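Local coordinates for protein YrdA (Escherichia coli, PDB 3TIO) that binds zinc as a trimeric homologue of the gamma-class carbonic anhydrases, though no reaction of its own is firmly assigned, at residues D2-Y7 with S24-D29; C97-R102 with A115-D120. The protein carries 1 engineered substitution. All coordinates share one frame; numbering follows the deposited sequence.

Contact 1 (D2-Y7 with S24-D29); sequences DVLHPY and SVVIGD. Engineered in segment 2-7: His5 (natural residue Arg).
With CG anti to its carbonyl carbon (chi1 -54°), the engineered His5 brings its imidazole alongside Val25, with CD2 3.8 Å from Val25 CG1; that methyl is brought there by a chi1 of -175°, anti to the Val25 backbone nitrogen. The ring approaches obliquely, and its NE2 meets a water in the ring plane at 2.8 Å. The same water also lies within bonding distance of the carbonyl oxygens of Asp2 and Ser24, so it bridges the two segments where they enter the sheet. On the other face Leu4 and Val26 run side by side, with Leu4 CD2 lying 3.8 Å from Val26 CB, and Ile20 of strand 19-20 packs against both. The backbones pair in parallel: Val26 N donates to Val3 O at 2.9 Å, His5 N to Val26 O at 2.8 Å and Gly28 N to His5 O at 2.9 Å. Gly28 sits at the corner with positive phi (75°), and Tyr7 CB packs on its CA at 3.8 Å. From there the Tyr7 ring leads away to a second subunit, where its OH bonds Glu173 and its ring meets that of Tyr174. This is the pairing of successive coils at the N-terminal end of a left-handed parallel beta-helix, with Tyr7, Val25 and Ile27 also touching a second subunit of the trimer.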
ATOM      1  N   ASP A   2      10.330   1.576 -19.838  1.00 30.54           N
ATOM      2  CA  ASP A   2       9.207   2.517 -20.122  1.00 28.60           C
ATOM      3  C   ASP A   2       8.473   2.874 -18.832  1.00 27.31           C
ATOM      4  O   ASP A   2       7.394   2.349 -18.552  1.00 28.63           O
ATOM      5  CB  ASP A   2       8.242   1.883 -21.119  1.00 30.16           C
ATOM      6  N   VAL A   3       9.063   3.770 -18.050  1.00 24.81           N
ATOM      7  CA  VAL A   3       8.467   4.186 -16.788  1.00 21.66           C
ATOM      8  C   VAL A   3       7.789   5.550 -16.885  1.00 21.48           C
ATOM      9  O   VAL A   3       6.971   5.905 -16.034  1.00 20.40           O
ATOM     10  CB  VAL A   3       9.527   4.230 -15.668  1.00 21.82           C
ATOM     11  CG1 VAL A   3      10.086   2.832 -15.432  1.00 22.84           C
ATOM     12  CG2 VAL A   3      10.644   5.189 -16.045  1.00 21.71           C
ATOM     13  N   LEU A   4       8.127   6.311 -17.924  1.00 19.99           N
ATOM     14  CA  LEU A   4       7.542   7.633 -18.124  1.00 18.98           C
ATOM     15  C   LEU A   4       6.392   7.553 -19.120  1.00 19.15           C
ATOM     16  O   LEU A   4       6.530   6.973 -20.199  1.00 20.09           O
ATOM     17  CB  LEU A   4       8.605   8.613 -18.630  1.00 18.35           C
ATOM     18  CG  LEU A   4       9.854   8.766 -17.757  1.00 19.38           C
ATOM     19  CD1 LEU A   4      10.823   9.739 -18.414  1.00 20.28           C
ATOM     20  CD2 LEU A   4       9.463   9.255 -16.369  1.00 18.34           C
ATOM     21  N   HIS A   5       5.257   8.139 -18.756  1.00 19.80           N
ATOM     22  CA  HIS A   5       4.078   8.116 -19.609  1.00 20.41           C
ATOM     23  C   HIS A   5       3.460   9.496 -19.734  1.00 21.45           C
ATOM     24  O   HIS A   5       3.432  10.267 -18.777  1.00 19.91           O
ATOM     25  CB  HIS A   5       3.041   7.153 -19.035  1.00 21.87           C
ATOM     26  CG  HIS A   5       3.570   5.777 -18.784  1.00 21.84           C
ATOM     27  ND1 HIS A   5       3.837   4.884 -19.799  1.00 24.19           N
ATOM     28  CD2 HIS A   5       3.901   5.147 -17.632  1.00 22.75           C
ATOM     29  CE1 HIS A   5       4.307   3.762 -19.283  1.00 23.54           C
ATOM     30  NE2 HIS A   5       4.357   3.897 -17.970  1.00 23.88           N
ATOM     31  N   PRO A   6       2.958   9.832 -20.926  1.00 21.66           N
ATOM     32  CA  PRO A   6       2.352  11.150 -21.085  1.00 22.51           C
ATOM     33  C   PRO A   6       0.861  11.134 -20.765  1.00 22.72           C
ATOM     34  O   PRO A   6       0.210  10.090 -20.816  1.00 24.37           O
ATOM     35  CB  PRO A   6       2.609  11.458 -22.553  1.00 22.57           C
ATOM     36  CG  PRO A   6       2.413  10.113 -23.183  1.00 23.08           C
ATOM     37  CD  PRO A   6       3.166   9.187 -22.236  1.00 22.23           C
ATOM     38  N   TYR A   7       0.335  12.296 -20.401  1.00 22.22           N
ATOM     39  CA  TYR A   7      -1.087  12.452 -20.142  1.00 22.08           C
ATOM     40  C   TYR A   7      -1.434  13.585 -21.091  1.00 23.25           C
ATOM     41  O   TYR A   7      -1.177  14.753 -20.792  1.00 22.01           O
ATOM     42  CB  TYR A   7      -1.365  12.878 -18.702  1.00 22.48           C
ATOM     43  CG  TYR A   7      -2.838  13.103 -18.437  1.00 23.81           C
ATOM     44  CD1 TYR A   7      -3.737  12.039 -18.445  1.00 26.07           C
ATOM     45  CD2 TYR A   7      -3.337  14.384 -18.208  1.00 24.67           C
ATOM     46  CE1 TYR A   7      -5.099  12.244 -18.233  1.00 26.40           C
ATOM     47  CE2 TYR A   7      -4.694  14.601 -17.994  1.00 26.17           C
ATOM     48  CZ  TYR A   7      -5.568  13.528 -18.008  1.00 27.33           C
ATOM     49  OH  TYR A   7      -6.909  13.740 -17.796  1.00 30.74           O
ATOM     50  N   SER A  24       8.340   1.182 -11.618  1.00 11.42           N
ATOM     51  CA  SER A  24       7.495   2.307 -11.242  1.00 10.67           C
ATOM     52  C   SER A  24       6.761   2.959 -12.405  1.00 10.77           C
ATOM     53  O   SER A  24       7.061   2.707 -13.574  1.00 12.13           O
ATOM     54  CB  SER A  24       8.323   3.319 -10.459  1.00 11.20           C
ATOM     55  OG  SER A  24       8.698   2.733  -9.216  1.00 11.66           O
ATOM     56  N   VAL A  25       5.785   3.795 -12.065  1.00  9.23           N
ATOM     57  CA  VAL A  25       4.937   4.449 -13.050  1.00  9.96           C
ATOM     58  C   VAL A  25       4.859   5.951 -12.804  1.00 11.15           C
ATOM     59  O   VAL A  25       4.376   6.385 -11.763  1.00 10.68           O
ATOM     60  CB  VAL A  25       3.508   3.854 -12.978  1.00 11.63           C
ATOM     61  CG1 VAL A  25       2.637   4.426 -14.080  1.00 13.32           C
ATOM     62  CG2 VAL A  25       3.573   2.332 -13.067  1.00 13.01           C
ATOM     63  N   VAL A  26       5.336   6.737 -13.766  1.00 10.81           N
ATOM     64  CA  VAL A  26       5.321   8.194 -13.666  1.00 10.92           C
ATOM     65  C   VAL A  26       4.494   8.711 -14.842  1.00 10.88           C
ATOM     66  O   VAL A  26       4.869   8.540 -16.006  1.00 11.66           O
ATOM     67  CB  VAL A  26       6.755   8.765 -13.710  1.00 10.93           C
ATOM     68  CG1 VAL A  26       6.727  10.274 -13.526  1.00 12.40           C
ATOM     69  CG2 VAL A  26       7.596   8.125 -12.616  1.00 13.32           C
ATOM     70  N   ILE A  27       3.373   9.346 -14.523  1.00 12.08           N
ATOM     71  CA  ILE A  27       2.432   9.826 -15.527  1.00 12.17           C
ATOM     72  C   ILE A  27       2.183  11.330 -15.555  1.00 13.71           C
ATOM     73  O   ILE A  27       1.970  11.955 -14.518  1.00 13.11           O
ATOM     74  CB  ILE A  27       1.064   9.139 -15.321  1.00 12.40           C
ATOM     75  CG1 ILE A  27       1.220   7.621 -15.445  1.00 12.27           C
ATOM     76  CG2 ILE A  27       0.043   9.683 -16.305  1.00 14.80           C
ATOM     77  CD1 ILE A  27       0.068   6.839 -14.832  1.00 14.71           C
ATOM     78  N   GLY A  28       2.206  11.898 -16.757  1.00 13.73           N
ATOM     79  CA  GLY A  28       1.919  13.311 -16.927  1.00 14.31           C
ATOM     80  C   GLY A  28       2.943  14.359 -16.541  1.00 12.56           C
ATOM     81  O   GLY A  28       4.149  14.183 -16.718  1.00 14.12           O
ATOM     82  N   ASP A  29       2.438  15.468 -16.008  1.00 14.03           N
ATOM     83  CA  ASP A  29       3.277  16.592 -15.617  1.00 15.58           C
ATOM     84  C   ASP A  29       3.943  16.369 -14.270  1.00 16.18           C
ATOM     85  O   ASP A  29       3.486  16.873 -13.241  1.00 16.91           O
ATOM     86  CB  ASP A  29       2.450  17.882 -15.577  1.00 16.83           C
ATOM     87  CG  ASP A  29       3.314  19.130 -15.575  1.00 16.45           C
ATOM     88  OD1 ASP A  29       4.541  19.013 -15.371  1.00 18.15           O
ATOM     89  OD2 ASP A  29       2.764  20.236 -15.772  1.00 19.33           O
TER
HETATM   90  O   HOH W   1       5.553   2.349 -16.003  1.00 25.53           O

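Contact 2 (C97-R102 with A115-D120)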
ATOM      1  N   CYS A  97      -0.559  17.785  -1.309  1.00 10.78           N
ATOM      2  CA  CYS A  97      -0.051  18.537  -0.173  1.00 11.33           C
ATOM      3  C   CYS A  97       1.209  19.293  -0.566  1.00 12.40           C
ATOM      4  O   CYS A  97       1.657  19.226  -1.715  1.00 12.41           O
ATOM      5  CB  CYS A  97       0.250  17.593   0.992  1.00 13.12           C
ATOM      6  SG  CYS A  97       1.315  16.206   0.554  1.00 14.28           S
ATOM      7  N   THR A  98       1.766  20.025   0.394  1.00 12.00           N
ATOM      8  CA  THR A  98       2.984  20.791   0.173  1.00 12.26           C
ATOM      9  C   THR A  98       3.978  20.400   1.252  1.00 11.93           C
ATOM     10  O   THR A  98       3.673  20.484   2.439  1.00 12.92           O
ATOM     11  CB  THR A  98       2.730  22.307   0.271  1.00 14.30           C
ATOM     12  OG1 THR A  98       1.797  22.702  -0.741  1.00 16.73           O
ATOM     13  CG2 THR A  98       4.032  23.078   0.087  1.00 15.34           C
ATOM     14  N   ILE A  99       5.157  19.957   0.840  1.00 11.62           N
ATOM     15  CA  ILE A  99       6.189  19.563   1.785  1.00 11.41           C
ATOM     16  C   ILE A  99       7.416  20.425   1.546  1.00 11.19           C
ATOM     17  O   ILE A  99       7.855  20.586   0.407  1.00 11.39           O
ATOM     18  CB  ILE A  99       6.562  18.074   1.614  1.00 12.05           C
ATOM     19  CG1 ILE A  99       5.340  17.204   1.900  1.00 12.99           C
ATOM     20  CG2 ILE A  99       7.709  17.713   2.539  1.00 12.97           C
ATOM     21  CD1 ILE A  99       5.555  15.736   1.613  1.00 13.19           C
ATOM     22  N   GLY A 100       7.957  20.981   2.627  1.00 11.29           N
ATOM     23  CA  GLY A 100       9.127  21.832   2.528  1.00 12.55           C
ATOM     24  C   GLY A 100      10.421  21.077   2.303  1.00 12.58           C
ATOM     25  O   GLY A 100      10.433  20.006   1.699  1.00 12.73           O
ATOM     26  N   ASN A 101      11.517  21.644   2.797  1.00 11.39           N
ATOM     27  CA  ASN A 101      12.833  21.040   2.652  1.00 12.80           C
ATOM     28  C   ASN A 101      13.252  20.301   3.915  1.00 12.81           C
ATOM     29  O   ASN A 101      12.852  20.665   5.021  1.00 13.26           O
ATOM     30  CB  ASN A 101      13.872  22.122   2.330  1.00 13.13           C
ATOM     31  CG  ASN A 101      13.479  22.969   1.138  1.00 14.35           C
ATOM     32  OD1 ASN A 101      13.184  22.449   0.065  1.00 16.57           O
ATOM     33  ND2 ASN A 101      13.480  24.288   1.321  1.00 17.78           N
ATOM     34  N   ARG A 102      14.062  19.262   3.737  1.00 12.64           N
ATOM     35  CA  ARG A 102      14.567  18.464   4.847  1.00 13.32           C
ATOM     36  C   ARG A 102      13.445  17.961   5.747  1.00 13.14           C
ATOM     37  O   ARG A 102      13.369  18.302   6.928  1.00 14.82           O
ATOM     38  CB  ARG A 102      15.573  19.281   5.662  1.00 14.12           C
ATOM     39  CG  ARG A 102      16.742  19.812   4.834  1.00 14.75           C
ATOM     40  CD  ARG A 102      17.700  20.633   5.690  1.00 14.79           C
ATOM     41  NE  ARG A 102      17.028  21.771   6.308  1.00 16.04           N
ATOM     42  CZ  ARG A 102      16.651  22.866   5.656  1.00 16.27           C
ATOM     43  NH1 ARG A 102      16.888  22.985   4.357  1.00 17.07           N
ATOM     44  NH2 ARG A 102      16.013  23.834   6.299  1.00 16.57           N
ATOM     45  N   ALA A 115      -2.519  19.875   3.098  1.00 12.81           N
ATOM     46  CA  ALA A 115      -1.588  19.813   4.218  1.00 12.04           C
ATOM     47  C   ALA A 115      -0.309  20.551   3.839  1.00 12.75           C
ATOM     48  O   ALA A 115       0.106  20.540   2.679  1.00 13.30           O
ATOM     49  CB  ALA A 115      -1.275  18.365   4.574  1.00 14.80           C
ATOM     50  N   ILE A 116       0.303  21.199   4.822  1.00 13.19           N
ATOM     51  CA  ILE A 116       1.532  21.948   4.604  1.00 13.67           C
ATOM     52  C   ILE A 116       2.558  21.550   5.649  1.00 13.27           C
ATOM     53  O   ILE A 116       2.341  21.749   6.843  1.00 13.79           O
ATOM     54  CB  ILE A 116       1.297  23.469   4.728  1.00 15.78           C
ATOM     55  CG1 ILE A 116       0.242  23.921   3.718  1.00 16.11           C
ATOM     56  CG2 ILE A 116       2.607  24.215   4.515  1.00 15.97           C
ATOM     57  CD1 ILE A 116      -0.103  25.398   3.816  1.00 19.62           C
ATOM     58  N   VAL A 117       3.671  20.979   5.204  1.00 12.31           N
ATOM     59  CA  VAL A 117       4.723  20.575   6.123  1.00 13.74           C
ATOM     60  C   VAL A 117       5.915  21.509   5.941  1.00 13.72           C
ATOM     61  O   VAL A 117       6.519  21.554   4.872  1.00 14.34           O
ATOM     62  CB  VAL A 117       5.165  19.120   5.865  1.00 13.33           C
ATOM     63  CG1 VAL A 117       6.174  18.687   6.927  1.00 14.36           C
ATOM     64  CG2 VAL A 117       3.949  18.201   5.872  1.00 13.89           C
ATOM     65  N   GLU A 118       6.244  22.260   6.986  1.00 14.63           N
ATOM     66  CA  GLU A 118       7.363  23.192   6.922  1.00 14.54           C
ATOM     67  C   GLU A 118       8.698  22.450   6.956  1.00 15.19           C
ATOM     68  O   GLU A 118       8.737  21.232   7.115  1.00 13.81           O
ATOM     69  CB  GLU A 118       7.274  24.191   8.078  1.00 15.92           C
ATOM     70  CG  GLU A 118       5.892  24.818   8.217  1.00 19.34           C
ATOM     71  CD  GLU A 118       5.854  25.987   9.180  1.00 19.93           C
ATOM     72  OE1 GLU A 118       6.653  26.006  10.140  1.00 21.21           O
ATOM     73  OE2 GLU A 118       5.007  26.883   8.979  1.00 22.91           O
ATOM     74  N   ASP A 119       9.794  23.189   6.818  1.00 14.87           N
ATOM     75  CA  ASP A 119      11.121  22.581   6.806  1.00 15.39           C
ATOM     76  C   ASP A 119      11.522  21.943   8.132  1.00 13.88           C
ATOM     77  O   ASP A 119      10.999  22.289   9.189  1.00 15.07           O
ATOM     78  CB  ASP A 119      12.186  23.617   6.425  1.00 16.69           C
ATOM     79  CG  ASP A 119      11.779  24.478   5.246  1.00 18.83           C
ATOM     80  OD1 ASP A 119      11.222  23.943   4.269  1.00 17.62           O
ATOM     81  OD2 ASP A 119      12.032  25.703   5.296  1.00 22.93           O
ATOM     82  N   ASP A 120      12.466  21.006   8.053  1.00 15.37           N
ATOM     83  CA  ASP A 120      12.997  20.319   9.224  1.00 15.05           C
ATOM     84  C   ASP A 120      11.922  19.730  10.125  1.00 15.04           C
ATOM     85  O   ASP A 120      11.826  20.061  11.309  1.00 15.37           O
ATOM     86  CB  ASP A 120      13.882  21.277  10.025  1.00 16.07           C
ATOM     87  CG  ASP A 120      15.026  21.836   9.199  1.00 18.24           C
ATOM     88  OD1 ASP A 120      15.784  21.032   8.626  1.00 17.94           O
ATOM     89  OD2 ASP A 120      15.167  23.075   9.122  1.00 20.93           O
TER
HETATM   90  O   HOH W   2      -0.690  22.259   0.335  1.00 23.62           O
HETATM   91  O   HOH W   3      14.727  25.417   3.771  1.00 35.55           O
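The guanidinium of Arg102 meets the carboxylate of Asp120 along its NE side, the two planes turned 47° from each other, while Asp119 CB approaches the group obliquely through NH2. Asp120 OD2 lies in the guanidinium plane at the edge and accepts an N-H of Arg102 NH2 at 3.0 Å, but from above its own carboxylate plane. Asp120 OD1 receives Arg102 NE on its syn side at 2.7 Å, somewhat out of both planes. The result is a side-on, two-nitrogen salt bridge with a marked twist. The Arg102 chain reaches it by bending at chi3 (-59°), which folds NE back beside Asp120.

One step earlier, the Asn101 amide and the Asp119 carboxylate lie side by side, nearly coplanar at 15°. They do not bond each other directly; instead Asp119 OD1 accepts the Asn101 backbone N at 2.7 Å in an almost straight bond, and a water joins Asn101 ND2, Arg102 NH2 and, weakly, Asp119 OD2. Asn101 OD1 is held by Glu84 N of the preceding coil. Gly100 CA passes 3.4 Å from Asp119 OD1, a close fit.

Before the turn the strands pair in parallel: Thr98 N to Ala115 O, Val117 N to Thr98 O at 2.8 Å, and Gly100 N to Val117 O. Ile99 and Val117 point to the interior, where Leu111 of strand 110-111 touches both, whereas a water links Thr98 OG1 to Ala115 O on the other face.

Chemically, then, the apolar stacking of the strands gives way at the corner to charge: Asp120 probably neutralises Arg102, Asp119 adds a more distant negative charge, and Asp119 OD1 stands in for a backbone acceptor at one step, after which Asp120 N returns to Asn101 O at 3.1 Å.

Both contacts join neighbouring coils of one left-handed parallel beta-helix, but on different faces of the prism: contact 1 belongs to the sheet that begins with strand 4-5, contact 2 to the one that begins with strand 13-14. Their centres are 24 Å apart on opposite sides of the chain's centre, with nearest atoms about 12 Å apart, and contact 1 closes before contact 2 opens along the chain. Neither supplies a zinc ligand; the metal site is formed by His66, His69 and His95. The side chains of Ile27 and Cys97 each lie about 11 Å from a bound zinc ion. Contact 1 reaches a second subunit, whereas no other chain touches contact 2.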